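Local coordinates for protein aminotransferase (Streptomyces pactum, PDB 4ZM4) that is a class-III aminotransferase of the PLP-dependent aminotransferase clan that binds P3B and pyridoxal-5'-phosphate, at residues N223-I227 / P384-L390; V360-R364 / S381-R385; V371-K375 / L393-H399; W195-L201 / I227-F233. The protein carries 1 engineered substitution. The contacts are given in a common frame with arbitrary orientation. Residue numbers count along the deposited sequence, not the author numbering.

Interaction 1 of 4, residues N223-I227 / P384-L390; sequences NAGVI and PRDLRQL. With P3B ((3E,4R,5R)-4,5-dihydroxy-3-{[(Z)-{3-hydroxy-2-methyl-5-[(phosphonooxy)methyl]pyridin-4(1H)-ylidene}methyl]imino}cyclohex-1-ene-1-carboxylic acid), chain H.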
# COMPACT_ATOMS: atom_id res chain seq x y z
N ASN B 223 19.34 -1.84 2.76
CA ASN B 223 18.86 -3.20 2.46
C ASN B 223 19.95 -4.18 1.96
O ASN B 223 19.65 -5.22 1.35
CB ASN B 223 17.74 -3.15 1.41
CG ASN B 223 16.49 -2.47 1.90
OD1 ASN B 223 15.65 -3.08 2.58
ND2 ASN B 223 16.31 -1.25 1.50
N ALA B 224 21.21 -3.86 2.19
CA ALA B 224 22.31 -4.75 1.80
C ALA B 224 23.56 -4.27 2.53
O ALA B 224 24.51 -3.74 1.91
CB ALA B 224 22.53 -4.72 0.29
N GLY B 225 23.55 -4.50 3.84
CA GLY B 225 24.55 -3.93 4.73
C GLY B 225 24.13 -2.51 4.88
O GLY B 225 23.15 -2.09 4.28
N VAL B 226 24.84 -1.76 5.68
CA VAL B 226 24.52 -0.36 5.84
C VAL B 226 25.71 0.37 5.25
O VAL B 226 26.51 0.94 5.96
CB VAL B 226 24.30 -0.01 7.33
CG1 VAL B 226 24.20 1.49 7.54
CG2 VAL B 226 23.03 -0.69 7.82
N ILE B 227 25.81 0.35 3.94
CA ILE B 227 26.94 0.98 3.26
C ILE B 227 26.63 2.45 2.97
O ILE B 227 25.87 2.78 2.05
CB ILE B 227 27.31 0.22 1.95
CG1 ILE B 227 27.54 -1.26 2.27
CG2 ILE B 227 28.55 0.83 1.33
CD1 ILE B 227 27.74 -2.14 1.05
N PRO B 384 34.33 -2.53 2.44
CA PRO B 384 33.69 -2.72 1.17
C PRO B 384 32.83 -1.53 0.85
O PRO B 384 32.22 -0.93 1.77
CB PRO B 384 32.83 -3.97 1.40
CG PRO B 384 32.64 -4.04 2.86
CD PRO B 384 33.93 -3.56 3.42
N ARG B 385 32.81 -1.15 -0.42
CA ARG B 385 32.08 0.03 -0.86
C ARG B 385 30.76 -0.32 -1.54
O ARG B 385 29.95 0.56 -1.82
CB ARG B 385 32.94 0.88 -1.81
CG ARG B 385 33.27 0.22 -3.15
CD ARG B 385 33.18 1.21 -4.32
NE ARG B 385 33.94 0.84 -5.53
CZ ARG B 385 33.46 0.11 -6.54
NH1 ARG B 385 32.20 -0.37 -6.53
NH2 ARG B 385 34.25 -0.15 -7.56
N ASP B 386 30.52 -1.61 -1.75
CA ASP B 386 29.30 -2.04 -2.39
C ASP B 386 28.93 -3.45 -1.97
O ASP B 386 29.67 -4.09 -1.24
CB ASP B 386 29.41 -1.93 -3.92
CG ASP B 386 30.47 -2.85 -4.51
OD1 ASP B 386 30.79 -3.92 -3.93
OD2 ASP B 386 31.01 -2.49 -5.58
N LEU B 387 27.75 -3.89 -2.42
CA LEU B 387 27.18 -5.19 -2.07
C LEU B 387 28.08 -6.39 -2.37
O LEU B 387 28.17 -7.30 -1.55
CB LEU B 387 25.81 -5.36 -2.78
CG LEU B 387 25.15 -6.74 -2.77
CD1 LEU B 387 24.87 -7.16 -1.34
CD2 LEU B 387 23.88 -6.77 -3.62
N ARG B 388 28.69 -6.42 -3.55
CA ARG B 388 29.57 -7.55 -3.91
C ARG B 388 30.79 -7.64 -3.01
O ARG B 388 31.12 -8.72 -2.53
CB ARG B 388 30.03 -7.43 -5.35
CG ARG B 388 29.06 -8.08 -6.31
CD ARG B 388 29.13 -7.44 -7.66
NE ARG B 388 27.98 -7.83 -8.44
CZ ARG B 388 27.86 -8.98 -9.10
NH1 ARG B 388 28.86 -9.88 -9.08
NH2 ARG B 388 26.73 -9.25 -9.78
N GLN B 389 31.44 -6.51 -2.78
CA GLN B 389 32.61 -6.48 -1.91
C GLN B 389 32.26 -6.95 -0.50
O GLN B 389 33.03 -7.69 0.10
CB GLN B 389 33.25 -5.08 -1.90
CG GLN B 389 33.98 -4.71 -3.20
CD GLN B 389 34.70 -3.34 -3.14
OE1 GLN B 389 34.65 -2.60 -2.14
NE2 GLN B 389 35.39 -3.01 -4.23
N LEU B 390 31.10 -6.55 0.03
CA LEU B 390 30.71 -6.90 1.40
C LEU B 390 30.29 -8.34 1.50
O LEU B 390 30.70 -9.05 2.43
CB LEU B 390 29.59 -6.00 1.90
CG LEU B 390 28.89 -6.37 3.23
CD1 LEU B 390 29.87 -6.41 4.40
CD2 LEU B 390 27.78 -5.37 3.50
OAH P3B H . 6.63 -1.47 -0.10
PBA P3B H . 7.21 -1.06 1.32
OAI P3B H . 7.59 -2.38 1.93
OAC P3B H . 6.22 -0.32 2.20
OAQ P3B H . 8.57 -0.18 0.88
CAM P3B H . 9.43 -0.57 -0.24
CAV P3B H . 10.68 -0.06 0.03
CAL P3B H . 11.05 1.09 -0.66
NAP P3B H . 12.29 1.65 -0.37
CAU P3B H . 13.12 1.10 0.58
CAA P3B H . 14.35 1.64 0.83
CAW P3B H . 12.78 -0.02 1.20
OAE P3B H . 13.64 -0.51 2.12
CAX P3B H . 11.54 -0.64 1.00
CAJ P3B H . 11.21 -1.85 1.69
NAO P3B H . 12.13 -2.53 2.45
CAT P3B H . 11.86 -3.75 3.01
CAK P3B H . 10.71 -4.55 2.77
CAS P3B H . 10.50 -5.82 3.30
CAR P3B H . 9.32 -6.54 3.07
OAD P3B H . 9.08 -7.63 3.63
OAB P3B H . 8.49 -6.20 2.27
CAN P3B H . 11.28 -6.30 4.28
CAY P3B H . 12.49 -5.47 4.74
OAF P3B H . 13.51 -6.48 4.91
CAZ P3B H . 12.94 -4.29 3.79
OAG P3B H . 13.79 -3.24 4.39
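P384 lies in the loop just before helix 387-393, and its carbonyl O is 4.1 Å from CG2 of I227. The carbonyl O of R385 comes closer to the same I227 CG2, at 3.5 Å; the CA-to-CB bond of R385 points away, and its NH1 forms a salt bridge with D386 OD2 at 2.6 Å. D386 is the N-cap of the helix: its OD1 accepts from Q389 N at 2.9 Å, a role suited to a short acidic side chain. D386 C lies 3.5 Å from I227 CD1, so the isoleucine fits against the backbone of the cap. L387 CD1 packs on A224 CB at 3.8 Å, and L390 CD2 reaches I227 CD1 at 4.1 Å and G225 CA at 3.7 Å. Glycine suits this last place twice over, since phi is 77° and a CB would run into L390 CD2. No hydrogen bond joins the segments. At the far end, N223 OD1 accepts from P3B OAG (2.6 Å) and N223 ND2 donates to P3B OAE (2.8 Å), while E218 also holds ND2. The chemistry is thus divided: polar N223 serves the ligand pocket, and A224, G225 and I227 pack on the loop and first turn of helix 387-393.

Interaction 2 of 4, residues V360-R364 / S381-R385; sequences VHINR and SAEPR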
# COMPACT_ATOMS: atom_id res chain seq x y z
N VAL B 360 34.37 -9.76 12.55
CA VAL B 360 33.03 -9.23 12.29
C VAL B 360 33.17 -7.93 11.49
O VAL B 360 34.12 -7.18 11.70
CB VAL B 360 32.32 -8.99 13.62
CG1 VAL B 360 32.95 -7.82 14.37
CG2 VAL B 360 30.84 -8.77 13.42
N HIS B 361 32.24 -7.67 10.57
CA HIS B 361 32.12 -6.35 9.97
C HIS B 361 30.87 -5.66 10.47
O HIS B 361 29.79 -6.27 10.50
CB HIS B 361 32.07 -6.42 8.45
CG HIS B 361 32.24 -5.09 7.79
ND1 HIS B 361 33.48 -4.54 7.56
CD2 HIS B 361 31.34 -4.18 7.34
CE1 HIS B 361 33.33 -3.35 6.99
NE2 HIS B 361 32.04 -3.12 6.84
N ILE B 362 31.02 -4.41 10.90
CA ILE B 362 29.92 -3.61 11.48
C ILE B 362 29.93 -2.24 10.84
O ILE B 362 30.95 -1.55 10.89
CB ILE B 362 30.10 -3.43 13.00
CG1 ILE B 362 30.04 -4.78 13.72
CG2 ILE B 362 29.01 -2.51 13.57
CD1 ILE B 362 30.33 -4.72 15.22
N ASN B 363 28.85 -1.88 10.16
CA ASN B 363 28.68 -0.52 9.64
C ASN B 363 27.53 0.15 10.40
O ASN B 363 26.56 -0.50 10.71
CB ASN B 363 28.36 -0.50 8.14
CG ASN B 363 29.55 -0.86 7.25
OD1 ASN B 363 29.39 -1.59 6.26
ND2 ASN B 363 30.72 -0.32 7.54
N ARG B 364 27.66 1.43 10.70
CA ARG B 364 26.62 2.11 11.40
C ARG B 364 26.41 3.55 10.91
O ARG B 364 27.36 4.26 10.62
CB ARG B 364 26.93 2.10 12.90
CG ARG B 364 25.78 2.64 13.76
CD ARG B 364 26.08 2.50 15.25
NE ARG B 364 27.19 3.35 15.67
CZ ARG B 364 27.12 4.66 15.89
NH1 ARG B 364 25.98 5.32 15.71
NH2 ARG B 364 28.21 5.33 16.29
N SER B 381 40.28 -5.99 7.91
CA SER B 381 40.38 -4.53 7.77
C SER B 381 39.62 -3.93 6.56
O SER B 381 39.66 -2.71 6.32
CB SER B 381 41.84 -4.15 7.64
OG SER B 381 42.30 -4.50 6.33
N ALA B 382 38.94 -4.78 5.79
CA ALA B 382 38.27 -4.32 4.58
C ALA B 382 37.19 -3.28 4.86
O ALA B 382 36.50 -3.38 5.87
CB ALA B 382 37.65 -5.52 3.86
N GLU B 383 37.06 -2.27 3.98
CA GLU B 383 35.86 -1.41 3.98
C GLU B 383 35.16 -1.50 2.62
O GLU B 383 35.42 -0.71 1.72
CB GLU B 383 36.12 0.06 4.31
CG GLU B 383 36.24 0.39 5.80
CD GLU B 383 35.09 -0.15 6.66
OE1 GLU B 383 35.35 -0.41 7.85
OE2 GLU B 383 33.95 -0.33 6.17
N PRO B 384 34.33 -2.53 2.44
CA PRO B 384 33.69 -2.72 1.17
C PRO B 384 32.83 -1.53 0.85
O PRO B 384 32.22 -0.93 1.77
CB PRO B 384 32.83 -3.97 1.40
CG PRO B 384 32.64 -4.04 2.86
CD PRO B 384 33.93 -3.56 3.42
N ARG B 385 32.81 -1.15 -0.42
CA ARG B 385 32.08 0.03 -0.86
C ARG B 385 30.76 -0.32 -1.54
O ARG B 385 29.95 0.56 -1.82
CB ARG B 385 32.94 0.88 -1.81
CG ARG B 385 33.27 0.22 -3.15
CD ARG B 385 33.18 1.21 -4.32
NE ARG B 385 33.94 0.84 -5.53
CZ ARG B 385 33.46 0.11 -6.54
NH1 ARG B 385 32.20 -0.37 -6.53
NH2 ARG B 385 34.25 -0.15 -7.56
O HOH W 1 33.25 -0.85 9.65
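Van der Waals packing centres on H361, whose side chain points from edge strand 360-365 of a three-stranded antiparallel sheet toward the loop 381-385. P384 lies over one face of the imidazole, with its CD 3.6 Å from H361 CE1; a compact, rigid, apolar proline ring suits such a place. L390 of helix 387-393 also touches the ring, so the histidine carries the sheet's packing onto loop and helix. Polar approaches gather at the ring edge, where H361 CE1 stands 3.4 Å from A382 O and 3.2 Å from E383 OE2, placing a polarised carbon next to two oxygens. Within the strand, H361 NE2 gives a weak hydrogen bond to N363 OD1 at 3.1 Å, possible because residues two apart in a strand project on the same side. N363 ND2 comes within 3.5 Å of E383 OE2. Water bridges the segments, donating to I362 O at 2.7 Å and to E383 OE1 at 2.8 Å. The flexible glutamate leaves its backbone sideways, yet its carboxylate reaches both the water and the histidine. With just 148 Å² buried, the loop is held against the strand by one ring's packing and by a carboxylate linked to the strand backbone through a single water.

Interaction 3 of 4, residues V371-K375 / L393-H399; sequences VALLK and LVDFPRH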
# COMPACT_ATOMS: atom_id res chain seq x y z
N VAL B 371 25.63 -5.91 11.15
CA VAL B 371 26.55 -6.76 11.90
C VAL B 371 26.65 -8.10 11.19
O VAL B 371 25.69 -8.85 11.14
CB VAL B 371 26.06 -7.01 13.36
CG1 VAL B 371 26.99 -7.99 14.07
CG2 VAL B 371 25.97 -5.72 14.14
N ALA B 372 27.83 -8.38 10.63
CA ALA B 372 28.05 -9.54 9.83
C ALA B 372 29.31 -10.27 10.29
O ALA B 372 30.37 -9.69 10.41
CB ALA B 372 28.18 -9.14 8.35
N LEU B 373 29.16 -11.57 10.48
CA LEU B 373 30.22 -12.46 10.86
C LEU B 373 31.03 -12.78 9.60
O LEU B 373 30.46 -13.16 8.58
CB LEU B 373 29.58 -13.72 11.43
CG LEU B 373 30.31 -14.75 12.26
CD1 LEU B 373 30.95 -14.16 13.48
CD2 LEU B 373 29.30 -15.79 12.69
N LEU B 374 32.35 -12.62 9.68
CA LEU B 374 33.22 -12.78 8.51
C LEU B 374 33.85 -14.17 8.39
O LEU B 374 34.00 -14.88 9.36
CB LEU B 374 34.32 -11.72 8.55
CG LEU B 374 33.86 -10.27 8.64
CD1 LEU B 374 35.04 -9.33 8.55
CD2 LEU B 374 32.85 -9.93 7.55
N LYS B 375 34.22 -14.54 7.17
CA LYS B 375 34.96 -15.79 6.92
C LYS B 375 36.34 -15.72 7.57
O LYS B 375 36.93 -14.65 7.68
CB LYS B 375 35.17 -16.01 5.42
CG LYS B 375 33.90 -16.27 4.64
CD LYS B 375 34.14 -16.05 3.16
CE LYS B 375 32.96 -16.53 2.33
NZ LYS B 375 33.12 -16.07 0.92
N LEU B 393 33.03 -11.03 1.95
CA LEU B 393 33.71 -11.18 3.25
C LEU B 393 32.93 -12.00 4.25
O LEU B 393 33.49 -12.46 5.26
CB LEU B 393 33.96 -9.81 3.89
CG LEU B 393 34.74 -8.76 3.06
CD1 LEU B 393 34.84 -7.45 3.82
CD2 LEU B 393 36.13 -9.26 2.70
N VAL B 394 31.65 -12.22 3.95
CA VAL B 394 30.69 -12.67 4.95
C VAL B 394 30.51 -14.18 4.95
O VAL B 394 30.49 -14.82 3.91
CB VAL B 394 29.34 -11.97 4.78
CG1 VAL B 394 28.28 -12.58 5.68
CG2 VAL B 394 29.47 -10.49 5.07
N ASP B 395 30.40 -14.75 6.13
CA ASP B 395 30.17 -16.17 6.31
C ASP B 395 28.69 -16.38 6.59
O ASP B 395 28.25 -16.39 7.75
CB ASP B 395 31.01 -16.68 7.50
CG ASP B 395 30.95 -18.20 7.65
OD1 ASP B 395 30.03 -18.83 7.10
OD2 ASP B 395 31.85 -18.75 8.33
N PHE B 396 27.90 -16.53 5.53
CA PHE B 396 26.42 -16.58 5.65
C PHE B 396 25.89 -17.76 6.46
O PHE B 396 25.01 -17.57 7.29
CB PHE B 396 25.74 -16.48 4.28
CG PHE B 396 25.81 -15.10 3.69
CD1 PHE B 396 24.93 -14.12 4.09
CD2 PHE B 396 26.79 -14.77 2.76
CE1 PHE B 396 25.00 -12.83 3.56
CE2 PHE B 396 26.87 -13.48 2.24
CZ PHE B 396 25.97 -12.52 2.63
N PRO B 397 26.40 -18.97 6.22
CA PRO B 397 25.91 -20.09 7.03
C PRO B 397 26.17 -19.94 8.52
O PRO B 397 25.30 -20.28 9.33
CB PRO B 397 26.66 -21.30 6.47
CG PRO B 397 26.93 -20.92 5.04
CD PRO B 397 27.19 -19.44 5.06
N ARG B 398 27.35 -19.43 8.89
CA ARG B 398 27.64 -19.20 10.31
C ARG B 398 26.77 -18.08 10.88
O ARG B 398 26.30 -18.20 12.00
CB ARG B 398 29.11 -18.89 10.57
CG ARG B 398 29.94 -20.10 10.93
CD ARG B 398 31.37 -19.75 11.37
NE ARG B 398 32.13 -20.96 11.65
CZ ARG B 398 32.66 -21.76 10.73
NH1 ARG B 398 32.59 -21.46 9.44
NH2 ARG B 398 33.27 -22.86 11.11
N HIS B 399 26.51 -17.03 10.12
CA HIS B 399 25.63 -15.97 10.62
C HIS B 399 24.21 -16.49 10.87
O HIS B 399 23.67 -16.24 11.94
CB HIS B 399 25.61 -14.73 9.71
CG HIS B 399 25.27 -13.49 10.45
ND1 HIS B 399 26.21 -12.75 11.12
CD2 HIS B 399 24.07 -12.90 10.70
CE1 HIS B 399 25.63 -11.73 11.72
NE2 HIS B 399 24.33 -11.79 11.48
O HOH W 2 23.15 -9.30 11.81
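Three backbone NH groups find their acceptors across this contact. D395 N donates to L373 O at 2.9 Å and K375 N to L393 O at 2.9 Å, two nearly straight bonds on either side of the single beta bridge between L374 and V394. The third, L373 N, donates to a side chain, H399 ND1, at 3.2 Å. Histidine suits the place because its ring offers two nitrogens: H399 NE2 lies 2.8 Å from a water that donates to V371 O at 2.7 Å. The bridge joins the end of strand 368-373, the middle strand of a three-stranded antiparallel sheet, to the link between helices 387-393 and 396-408. D395 caps the second helix: OD1 accepts from R398 N at 3.3 Å, and OD2 forms a salt bridge with R398 NH1 at 3.0 Å. The aliphatic part of K375 runs beside the link, CE 3.4 Å from V394 O, and its NZ bonds to A392 O. Apolar groups fill in around these bonds. A372 CB meets V394 CG2 at 3.8 Å, L374 CD2 meets L393 CB at 3.8 Å, and L373 CD2 rests 3.8 Å from R398 CB.

Interaction 4 of 4, residues W195-L201 / I227-F233; sequences WNDPDAL and IPPAPGF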
# COMPACT_ATOMS: atom_id res chain seq x y z
N TRP B 195 27.06 0.42 -6.59
CA TRP B 195 27.06 1.48 -5.60
C TRP B 195 28.48 2.00 -5.42
O TRP B 195 29.41 1.22 -5.49
CB TRP B 195 26.55 0.90 -4.30
CG TRP B 195 26.35 1.85 -3.11
CD1 TRP B 195 26.65 1.57 -1.82
CD2 TRP B 195 25.75 3.16 -3.10
NE1 TRP B 195 26.28 2.61 -1.02
CE2 TRP B 195 25.74 3.59 -1.78
CE3 TRP B 195 25.24 3.99 -4.10
CZ2 TRP B 195 25.23 4.81 -1.40
CZ3 TRP B 195 24.75 5.22 -3.72
CH2 TRP B 195 24.77 5.63 -2.39
N ASN B 196 28.63 3.31 -5.25
CA ASN B 196 29.90 3.96 -5.01
C ASN B 196 30.95 3.70 -6.07
O ASN B 196 32.12 3.53 -5.77
CB ASN B 196 30.42 3.59 -3.62
CG ASN B 196 29.61 4.22 -2.50
OD1 ASN B 196 29.20 5.38 -2.60
ND2 ASN B 196 29.38 3.49 -1.43
N ASP B 197 30.53 3.67 -7.34
CA ASP B 197 31.47 3.50 -8.49
C ASP B 197 31.40 4.74 -9.38
O ASP B 197 30.68 4.75 -10.37
CB ASP B 197 31.09 2.25 -9.30
CG ASP B 197 32.11 1.93 -10.37
OD1 ASP B 197 32.94 2.79 -10.71
OD2 ASP B 197 32.09 0.79 -10.87
N PRO B 198 32.15 5.81 -9.02
CA PRO B 198 32.06 7.09 -9.77
C PRO B 198 32.45 7.02 -11.25
O PRO B 198 31.83 7.68 -12.08
CB PRO B 198 32.96 8.04 -8.99
CG PRO B 198 33.74 7.22 -8.04
CD PRO B 198 33.11 5.89 -7.90
N ASP B 199 33.47 6.24 -11.58
CA ASP B 199 33.88 6.05 -12.98
C ASP B 199 32.70 5.54 -13.83
O ASP B 199 32.37 6.10 -14.84
CB ASP B 199 35.03 5.04 -13.08
CG ASP B 199 36.35 5.57 -12.51
OD1 ASP B 199 36.54 6.81 -12.42
OD2 ASP B 199 37.23 4.70 -12.16
N ALA B 200 32.06 4.47 -13.36
CA ALA B 200 30.94 3.85 -14.05
C ALA B 200 29.78 4.82 -14.20
O ALA B 200 29.16 4.93 -15.25
CB ALA B 200 30.48 2.59 -13.30
N LEU B 201 29.53 5.58 -13.15
CA LEU B 201 28.46 6.58 -13.16
C LEU B 201 28.74 7.69 -14.15
O LEU B 201 27.83 8.18 -14.85
CB LEU B 201 28.29 7.17 -11.74
CG LEU B 201 27.14 8.17 -11.59
CD1 LEU B 201 25.78 7.51 -11.77
CD2 LEU B 201 27.23 8.84 -10.23
N ILE B 227 25.81 0.35 3.94
CA ILE B 227 26.94 0.98 3.26
C ILE B 227 26.63 2.45 2.97
O ILE B 227 25.87 2.78 2.05
CB ILE B 227 27.31 0.22 1.95
CG1 ILE B 227 27.54 -1.26 2.27
CG2 ILE B 227 28.55 0.83 1.33
CD1 ILE B 227 27.74 -2.14 1.05
N PRO B 228 27.27 3.34 3.73
CA PRO B 228 27.10 4.74 3.43
C PRO B 228 27.73 5.14 2.09
O PRO B 228 28.52 4.38 1.51
CB PRO B 228 27.82 5.44 4.60
CG PRO B 228 28.88 4.48 5.01
CD PRO B 228 28.37 3.10 4.68
N PRO B 229 27.36 6.31 1.59
CA PRO B 229 27.95 6.70 0.32
C PRO B 229 29.41 7.11 0.55
O PRO B 229 29.73 7.71 1.58
CB PRO B 229 27.11 7.90 -0.09
CG PRO B 229 26.67 8.50 1.21
CD PRO B 229 26.57 7.38 2.20
N ALA B 230 30.28 6.78 -0.39
CA ALA B 230 31.68 7.20 -0.35
C ALA B 230 31.74 8.72 -0.38
O ALA B 230 30.87 9.38 -0.96
CB ALA B 230 32.44 6.63 -1.52
N PRO B 231 32.78 9.30 0.23
CA PRO B 231 33.01 10.76 0.16
C PRO B 231 32.85 11.29 -1.26
O PRO B 231 33.48 10.79 -2.18
CB PRO B 231 34.46 10.92 0.63
CG PRO B 231 34.72 9.72 1.51
CD PRO B 231 33.89 8.60 0.92
N GLY B 232 31.96 12.28 -1.42
CA GLY B 232 31.71 12.93 -2.71
C GLY B 232 30.74 12.25 -3.68
O GLY B 232 30.46 12.81 -4.75
N PHE B 233 30.26 11.04 -3.36
CA PHE B 233 29.45 10.30 -4.31
C PHE B 233 28.08 10.92 -4.51
O PHE B 233 27.65 11.11 -5.65
CB PHE B 233 29.33 8.84 -3.94
CG PHE B 233 28.81 8.00 -5.04
CD1 PHE B 233 29.61 7.72 -6.14
CD2 PHE B 233 27.51 7.49 -5.01
CE1 PHE B 233 29.15 6.89 -7.16
CE2 PHE B 233 27.04 6.70 -6.04
CZ PHE B 233 27.85 6.39 -7.11
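F233 is the main bump here, the most deeply covered residue of the pair. Its ring enters a hollow made by W195, N196, the helix start at D197 and P198, and L201. N196 CA sits over its face, a CH-pi contact 3.8 Å from the ring centroid, while L201 CD2 lies 4.0 Å from F233 CZ and P198 CD 4.2 Å from F233 CE1. Toward W195 the phenylalanine presents its edge, giving an offset edge-to-face pair with planes at 86° and six-membered ring centroids 5.3 Å apart. The segments lead into, and include the first residues of, helices 198-208 and 233-244, so two helix N-termini meet here, with D197 and G232 as N-caps. G232, with phi of 83°, occupies the third position of the type II turn A230-F233, where glycine is at home. The broad indole fills a second hollow lined by I227 and P229: W195 CZ2 is 3.8 Å from P229 CB, W195 CD1 is 3.8 Å from I227 CG2, and W195 NE1 donates to I227 O at 3.1 Å. Beside the two rings, the small N196 amide fits against the loop backbone: OD1 accepts from A230 N at 2.8 Å and ND2 donates to P228 O at 3.2 Å and also to R385 O.

Overall arrangement
Along the chain, interaction 4 closes before interactions 2 and 3 open, whereas interaction 1 reaches from the 223-227 loop to helix 387-393, its segments alternating with those of interaction 4. Interaction 1 touches all the others: its centre lies about 8 Å from that of interaction 2, 11 Å from interaction 4 and 13 Å from interaction 3. It shares P384 and R385 with interaction 2 and I227 with interaction 4. Interactions 2 and 3 meet through neighbouring strands 360-365 and 368-373; interactions 3 and 4, 24 Å apart between centres, do not touch. The four form a continuous run of packing from the three-stranded sheet and its following helices, past the loop with ligand-binding N223, to the starts of helices 198-208 and 233-244.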